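Local coordinates for heme oxygenase (mycobilin-producing) (Mycobacterium tuberculosis, PDB 3HX9) that degrades heme oxidatively, opening the porphyrin ring to mycobilin and releasing its iron, as a homodimer that can hold two hemes in each active site, at the interface of chains A and B. Sequence-based numbering; all coordinates share one arbitrary frame. Chains: chain A/B, Protein Rv3592.

Contact 1: the interface of chains A and B. Residues chain A 27, 38-41; chain B 96-98.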
loop_
_atom_site.group_PDB
_atom_site.type_symbol
_atom_site.label_atom_id
_atom_site.label_comp_id
_atom_site.label_asym_id
_atom_site.label_seq_id
_atom_site.Cartn_x
_atom_site.Cartn_y
_atom_site.Cartn_z
ATOM N N ALA A 27 10.217 -3.351 15.179
ATOM C CA ALA A 27 8.841 -3.276 14.642
ATOM C C ALA A 27 7.960 -2.357 15.460
ATOM O O ALA A 27 7.000 -1.750 14.963
ATOM C CB ALA A 27 8.241 -4.631 14.511
ATOM N N GLY A 38 -0.268 2.403 12.440
ATOM C CA GLY A 38 0.354 1.108 12.242
ATOM C C GLY A 38 1.179 1.166 10.930
ATOM O O GLY A 38 1.119 2.163 10.180
ATOM N N PHE A 39 1.837 0.055 10.665
ATOM C CA PHE A 39 2.594 -0.092 9.410
ATOM C C PHE A 39 2.766 -1.510 9.012
ATOM O O PHE A 39 2.642 -2.435 9.815
ATOM C CB PHE A 39 3.926 0.678 9.444
ATOM C CG PHE A 39 5.104 -0.079 9.936
ATOM C CD1 PHE A 39 6.058 -0.624 9.012
ATOM C CD2 PHE A 39 5.316 -0.244 11.308
ATOM C CE1 PHE A 39 7.155 -1.279 9.461
ATOM C CE2 PHE A 39 6.475 -0.884 11.766
ATOM C CZ PHE A 39 7.372 -1.410 10.840
ATOM N N GLN A 40 3.076 -1.672 7.722
ATOM C CA GLN A 40 3.429 -2.983 7.257
ATOM C C GLN A 40 4.723 -2.874 6.538
ATOM O O GLN A 40 4.962 -1.869 5.840
ATOM C CB GLN A 40 2.408 -3.539 6.231
ATOM C CG GLN A 40 0.994 -3.745 6.856
ATOM C CD GLN A 40 0.218 -2.451 7.000
ATOM O OE1 GLN A 40 0.177 -1.624 6.046
ATOM N NE2 GLN A 40 -0.439 -2.246 8.169
ATOM N N LEU A 41 5.497 -3.939 6.605
ATOM C CA LEU A 41 6.677 -4.076 5.671
ATOM C C LEU A 41 6.242 -5.092 4.599
ATOM O O LEU A 41 5.854 -6.208 4.912
ATOM C CB LEU A 41 7.920 -4.606 6.400
ATOM C CG LEU A 41 9.150 -4.875 5.509
ATOM C CD1 LEU A 41 9.674 -3.508 4.999
ATOM C CD2 LEU A 41 10.234 -5.501 6.354
ATOM N N LEU B 96 5.586 -8.098 8.017
ATOM C CA LEU B 96 5.102 -7.705 9.324
ATOM C C LEU B 96 3.959 -6.709 9.202
ATOM O O LEU B 96 3.853 -5.958 8.219
ATOM C CB LEU B 96 6.200 -7.107 10.168
ATOM C CG LEU B 96 6.649 -5.702 9.854
ATOM C CD1 LEU B 96 5.779 -4.691 10.603
ATOM C CD2 LEU B 96 8.123 -5.592 10.264
ATOM N N ASP B 97 3.084 -6.703 10.205
ATOM C CA ASP B 97 1.942 -5.780 10.149
ATOM C C ASP B 97 1.679 -5.476 11.593
ATOM O O ASP B 97 1.160 -6.345 12.316
ATOM C CB ASP B 97 0.708 -6.498 9.531
ATOM C CG ASP B 97 -0.524 -5.642 9.525
ATOM O OD1 ASP B 97 -0.509 -4.499 10.094
ATOM O OD2 ASP B 97 -1.555 -6.146 8.952
ATOM N N VAL B 98 2.079 -4.284 12.034
ATOM C CA VAL B 98 1.793 -3.871 13.419
ATOM C C VAL B 98 0.731 -2.810 13.434
ATOM O O VAL B 98 0.620 -1.929 12.546
ATOM C CB VAL B 98 3.032 -3.351 14.209
ATOM C CG1 VAL B 98 4.064 -4.428 14.362
ATOM C CG2 VAL B 98 3.627 -2.147 13.532
#

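Contact 2: the interface of chains A and B. Residues chain A 4, 92-95; chain B 41-42.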
loop_
_atom_site.group_PDB
_atom_site.type_symbol
_atom_site.label_atom_id
_atom_site.label_comp_id
_atom_site.label_asym_id
_atom_site.label_seq_id
_atom_site.Cartn_x
_atom_site.Cartn_y
_atom_site.Cartn_z
ATOM N N VAL A 4 -1.779 7.651 3.899
ATOM C CA VAL A 4 -0.796 6.566 3.815
ATOM C C VAL A 4 0.501 7.188 3.324
ATOM O O VAL A 4 0.498 7.983 2.365
ATOM C CB VAL A 4 -1.283 5.492 2.776
ATOM C CG1 VAL A 4 -0.169 4.489 2.591
ATOM C CG2 VAL A 4 -2.412 4.701 3.342
ATOM N N PHE A 92 -0.168 9.559 0.047
ATOM C CA PHE A 92 -1.492 9.382 -0.494
ATOM C C PHE A 92 -2.521 9.777 0.560
ATOM O O PHE A 92 -2.226 9.783 1.734
ATOM C CB PHE A 92 -1.840 7.900 -0.790
ATOM C CG PHE A 92 -0.943 7.259 -1.790
ATOM C CD1 PHE A 92 -1.327 7.221 -3.134
ATOM C CD2 PHE A 92 0.265 6.698 -1.389
ATOM C CE1 PHE A 92 -0.457 6.585 -4.120
ATOM C CE2 PHE A 92 1.135 6.052 -2.373
ATOM C CZ PHE A 92 0.752 6.039 -3.709
ATOM N N GLU A 93 -3.728 10.012 0.091
ATOM C CA GLU A 93 -4.906 10.181 0.982
ATOM C C GLU A 93 -5.835 8.986 0.790
ATOM O O GLU A 93 -6.037 8.484 -0.307
ATOM C CB GLU A 93 -5.653 11.488 0.673
ATOM C CG GLU A 93 -4.970 12.785 1.193
ATOM C CD GLU A 93 -5.437 14.095 0.457
ATOM O OE1 GLU A 93 -6.272 14.018 -0.474
ATOM O OE2 GLU A 93 -4.919 15.199 0.804
ATOM N N VAL A 94 -6.423 8.481 1.861
ATOM C CA VAL A 94 -7.304 7.328 1.720
ATOM C C VAL A 94 -8.710 7.808 1.278
ATOM O O VAL A 94 -9.348 8.657 1.939
ATOM C CB VAL A 94 -7.412 6.553 3.050
ATOM C CG1 VAL A 94 -8.359 5.379 2.893
ATOM C CG2 VAL A 94 -6.071 6.070 3.506
ATOM N N VAL A 95 -9.182 7.294 0.138
ATOM C CA VAL A 95 -10.489 7.720 -0.441
ATOM C C VAL A 95 -11.551 6.805 0.145
ATOM O O VAL A 95 -12.700 7.239 0.484
ATOM C CB VAL A 95 -10.493 7.588 -1.993
ATOM C CG1 VAL A 95 -11.869 7.956 -2.559
ATOM C CG2 VAL A 95 -9.438 8.520 -2.620
ATOM N N LEU B 41 -8.670 2.496 -1.673
ATOM C CA LEU B 41 -8.280 3.323 -2.873
ATOM C C LEU B 41 -7.488 4.532 -2.301
ATOM O O LEU B 41 -7.987 5.237 -1.450
ATOM C CB LEU B 41 -9.523 3.827 -3.625
ATOM C CG LEU B 41 -9.234 4.818 -4.742
ATOM C CD1 LEU B 41 -8.499 4.027 -5.845
ATOM C CD2 LEU B 41 -10.567 5.391 -5.258
ATOM N N LEU B 42 -6.255 4.715 -2.789
ATOM C CA LEU B 42 -5.366 5.773 -2.297
ATOM C C LEU B 42 -5.202 6.792 -3.423
ATOM O O LEU B 42 -4.716 6.492 -4.543
ATOM C CB LEU B 42 -4.021 5.146 -1.972
ATOM C CG LEU B 42 -4.101 3.988 -0.929
ATOM C CD1 LEU B 42 -2.629 3.635 -0.548
ATOM C CD2 LEU B 42 -4.841 4.479 0.369
#

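Contact 3: the interface of chains A and B. Residues chain A 42, 48, 50, 52; chain B 6, 52, 90, 92.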
loop_
_atom_site.group_PDB
_atom_site.type_symbol
_atom_site.label_atom_id
_atom_site.label_comp_id
_atom_site.label_asym_id
_atom_site.label_seq_id
_atom_site.Cartn_x
_atom_site.Cartn_y
_atom_site.Cartn_z
ATOM N N LEU A 42 6.296 -4.658 3.344
ATOM C CA LEU A 42 5.916 -5.478 2.202
ATOM C C LEU A 42 7.174 -5.869 1.412
ATOM O O LEU A 42 7.919 -5.025 0.856
ATOM C CB LEU A 42 4.974 -4.663 1.296
ATOM C CG LEU A 42 3.720 -4.124 2.060
ATOM C CD1 LEU A 42 2.748 -3.601 0.948
ATOM C CD2 LEU A 42 3.008 -5.315 2.791
ATOM N N GLU A 48 7.494 -4.960 -8.876
ATOM C CA GLU A 48 8.208 -3.921 -8.090
ATOM C C GLU A 48 9.467 -4.601 -7.544
ATOM O O GLU A 48 9.446 -5.820 -7.268
ATOM C CB GLU A 48 7.247 -3.455 -6.954
ATOM C CG GLU A 48 7.499 -2.199 -6.111
ATOM C CD GLU A 48 8.199 -1.026 -6.767
ATOM O OE1 GLU A 48 7.617 -0.115 -7.373
ATOM O OE2 GLU A 48 9.369 -1.031 -6.570
ATOM N N ARG A 50 11.304 -2.832 -5.104
ATOM C CA ARG A 50 11.533 -2.135 -3.818
ATOM C C ARG A 50 10.663 -2.782 -2.742
ATOM O O ARG A 50 9.591 -3.292 -3.058
ATOM C CB ARG A 50 11.150 -0.661 -3.900
ATOM C CG ARG A 50 11.964 0.031 -5.002
ATOM C CD ARG A 50 11.576 1.500 -5.143
ATOM N NE ARG A 50 10.278 1.568 -5.774
ATOM C CZ ARG A 50 9.671 2.713 -6.052
ATOM N NH1 ARG A 50 10.264 3.887 -5.721
ATOM N NH2 ARG A 50 8.471 2.679 -6.663
ATOM N N PHE A 52 8.159 -2.030 0.270
ATOM C CA PHE A 52 7.279 -0.878 0.616
ATOM C C PHE A 52 7.054 -0.901 2.099
ATOM O O PHE A 52 6.610 -1.922 2.623
ATOM C CB PHE A 52 5.882 -0.989 -0.049
ATOM C CG PHE A 52 5.795 -0.476 -1.460
ATOM C CD1 PHE A 52 6.958 -0.214 -2.204
ATOM C CD2 PHE A 52 4.562 -0.254 -2.054
ATOM C CE1 PHE A 52 6.858 0.264 -3.502
ATOM C CE2 PHE A 52 4.443 0.219 -3.363
ATOM C CZ PHE A 52 5.644 0.434 -4.095
ATOM N N ILE B 6 -1.338 -4.552 -5.517
ATOM C CA ILE B 6 -1.731 -3.146 -5.663
ATOM C C ILE B 6 -1.897 -2.952 -7.178
ATOM O O ILE B 6 -0.929 -3.277 -7.912
ATOM C CB ILE B 6 -0.571 -2.240 -5.203
ATOM C CG1 ILE B 6 -0.263 -2.496 -3.730
ATOM C CG2 ILE B 6 -0.907 -0.685 -5.478
ATOM C CD1 ILE B 6 0.713 -1.500 -3.093
ATOM N N PHE B 52 -3.353 4.268 -6.125
ATOM C CA PHE B 52 -3.009 2.861 -5.763
ATOM C C PHE B 52 -4.269 2.193 -5.232
ATOM O O PHE B 52 -4.882 2.699 -4.301
ATOM C CB PHE B 52 -1.990 2.834 -4.609
ATOM C CG PHE B 52 -0.554 2.929 -5.018
ATOM C CD1 PHE B 52 -0.172 3.376 -6.320
ATOM C CD2 PHE B 52 0.452 2.560 -4.132
ATOM C CE1 PHE B 52 1.171 3.452 -6.667
ATOM C CE2 PHE B 52 1.805 2.646 -4.464
ATOM C CZ PHE B 52 2.148 3.139 -5.754
ATOM N N LEU B 90 1.401 -4.460 -8.749
ATOM C CA LEU B 90 2.581 -4.532 -7.909
ATOM C C LEU B 90 2.233 -5.578 -6.852
ATOM O O LEU B 90 1.174 -5.465 -6.211
ATOM C CB LEU B 90 2.909 -3.161 -7.225
ATOM C CG LEU B 90 2.703 -1.972 -8.160
ATOM C CD1 LEU B 90 2.927 -0.639 -7.374
ATOM C CD2 LEU B 90 3.691 -2.092 -9.375
ATOM N N PHE B 92 3.163 -8.147 -3.527
ATOM C CA PHE B 92 4.039 -8.197 -2.384
ATOM C C PHE B 92 3.591 -9.276 -1.405
ATOM O O PHE B 92 2.456 -9.683 -1.437
ATOM C CB PHE B 92 3.988 -6.896 -1.543
ATOM C CG PHE B 92 4.379 -5.654 -2.290
ATOM C CD1 PHE B 92 5.703 -5.208 -2.240
ATOM C CD2 PHE B 92 3.430 -4.928 -3.016
ATOM C CE1 PHE B 92 6.098 -4.008 -2.908
ATOM C CE2 PHE B 92 3.843 -3.723 -3.708
ATOM C CZ PHE B 92 5.156 -3.296 -3.641
#

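Contact 1: the interface of chains A and B
Strand 96-98 of chain B pairs antiparallel with strand 36-46 of chain A, A:Phe39 facing B:Val98 and A:Leu41 facing B:Leu96. Three backbone hydrogen bonds join them: A:Phe39 and B:Val98 exchange N-H and carbonyl in both directions, with B:Val98 N 2.9 Å from A:Phe39 O, and A:Leu41 N donates to B:Leu96 O.

A side-chain bond adds to these. The amide NE2 of A:Gln40 gives a nearly straight hydrogen bond, 3.0 Å long, to the carboxylate OD1 of B:Asp97. OD1 lies in the amide plane but is approached from above its own carboxylate, the two planes standing 84° apart. The bend of A:Gln40 at chi2 (78°) carries NE2 back alongside B:Asp97, and CG packs against the carboxylate carbon.

Apolar contacts form around the ring of A:Phe39. B:Leu96 CD1 rests over one face toward the rim, 4.0 Å from the centroid, in a CH-pi contact. B:Val98 CG2 lies 3.4 Å from A:Phe39 CD2, while the carbonyl O of A:Ala27, from the same chain as the ring, lies at its edge. Through this pairing the C-terminal strand of one subunit extends the sheet of the other and helps hold the homodimer together.

Contact 2: the interface of chains A and B
B:Leu42 inserts its side chain among A:Phe92, A:Val94 and A:Val4. Its CB sits against the root of the phenylalanine, 3.6 Å from A:Phe92 CD1 and nearly as near to A:Phe92 CB. From there CG leaves on the side opposite the carbonyl carbon (chi1 -58°), and an extended second torsion sends CD1 to the A:Phe92 face and CD2 to A:Val94, with A:Val4 touching both methyls. B:Leu42 CD1 stands over one face of the A:Phe92 ring, offset toward the rim, and also lies 4.0 Å from A:Val4 CB. B:Leu42 CD2 turns to the valines, meeting A:Val94 CG2 at 3.7 Å and A:Val4 CG2 at 3.8 Å. The leucine runs alongside A:Val94 but at about a right angle to A:Phe92 and A:Val4, so its branches are touched from several directions.

Beside this apolar cluster, A:Val95 N donates a hydrogen bond to B:Leu41 O, 2.9 Å long and 167° at the hydrogen. The side chains of this pair point the same way, and B:Leu41 CD2 packs 3.9 Å from A:Val95 CB.

An antiparallel bridge between A:Val94 and B:Leu42 brings the end of strand 87-94 in chain A beside strand 36-46 in chain B. A:Val4 adds the neighbouring strand 3-9, placing the contact where the sheets of the two subunits join in the beta-barrel of the dimer.

Contact 3: the interface of chains A and B
The ring of A:Phe52 receives a corner of B:Phe92 on one face: B:Phe92 CZ stands over its centre, 3.4 Å above the plane, with the two ring planes inclined at roughly 40°. At its own edge, the B:Phe92 ring has the carbonyl oxygen of A:Arg50 in plane, 3.6 Å from CE1. The carboxylate of A:Glu48 is nearly parallel to that ring, the two planes 6° apart, although the touching is done by the aliphatic chain, with A:Glu48 CG 3.6 Å from B:Phe92 CZ. Nearer the root of the ring, A:Leu42 CB packs 3.7 Å from B:Phe92 CD1.

A:Phe52 also meets its symmetry mate, CE2 to CE2 of B:Phe52 at 3.7 Å, while B:Ile6 CD1 approaches the same side of the A:Phe52 ring rim. The two-fold axis therefore passes close to a core of aromatic and aliphatic groups supplied by both subunits.

A second shell fixes the glutamate. A:Glu48 CG lies opposite the backbone N (chi1 -167°), and a bend at chi2 turns the carboxylate toward A:Arg50. The guanidinium grips it side-on, NE and NH2 each reaching one oxygen in a salt bridge within chain A. A:Glu48 OE2 accepts from both A:Arg50 NE, at 2.9 Å, and the backbone A:Arg50 N, at 3.0 Å, the latter through its anti lone pair.

The C-alpha centres of contacts 1 and 2 lie about 17 Å apart, those of contacts 1 and 3 about 14 Å, and those of contacts 2 and 3 about 15 Å. Strand 36-46 serves all of them. A:Leu41 bridges to B:Leu96 in contact 1, whereas B:Leu41 O accepts from A:Val95 N in contact 2. B:Leu42 meets A:Phe92 in contact 2 and A:Leu42 meets B:Phe92 in contact 3, as the two-fold requires. Strand pairing at the seams and the aromatic core between them thus probably stabilise the same homodimer together.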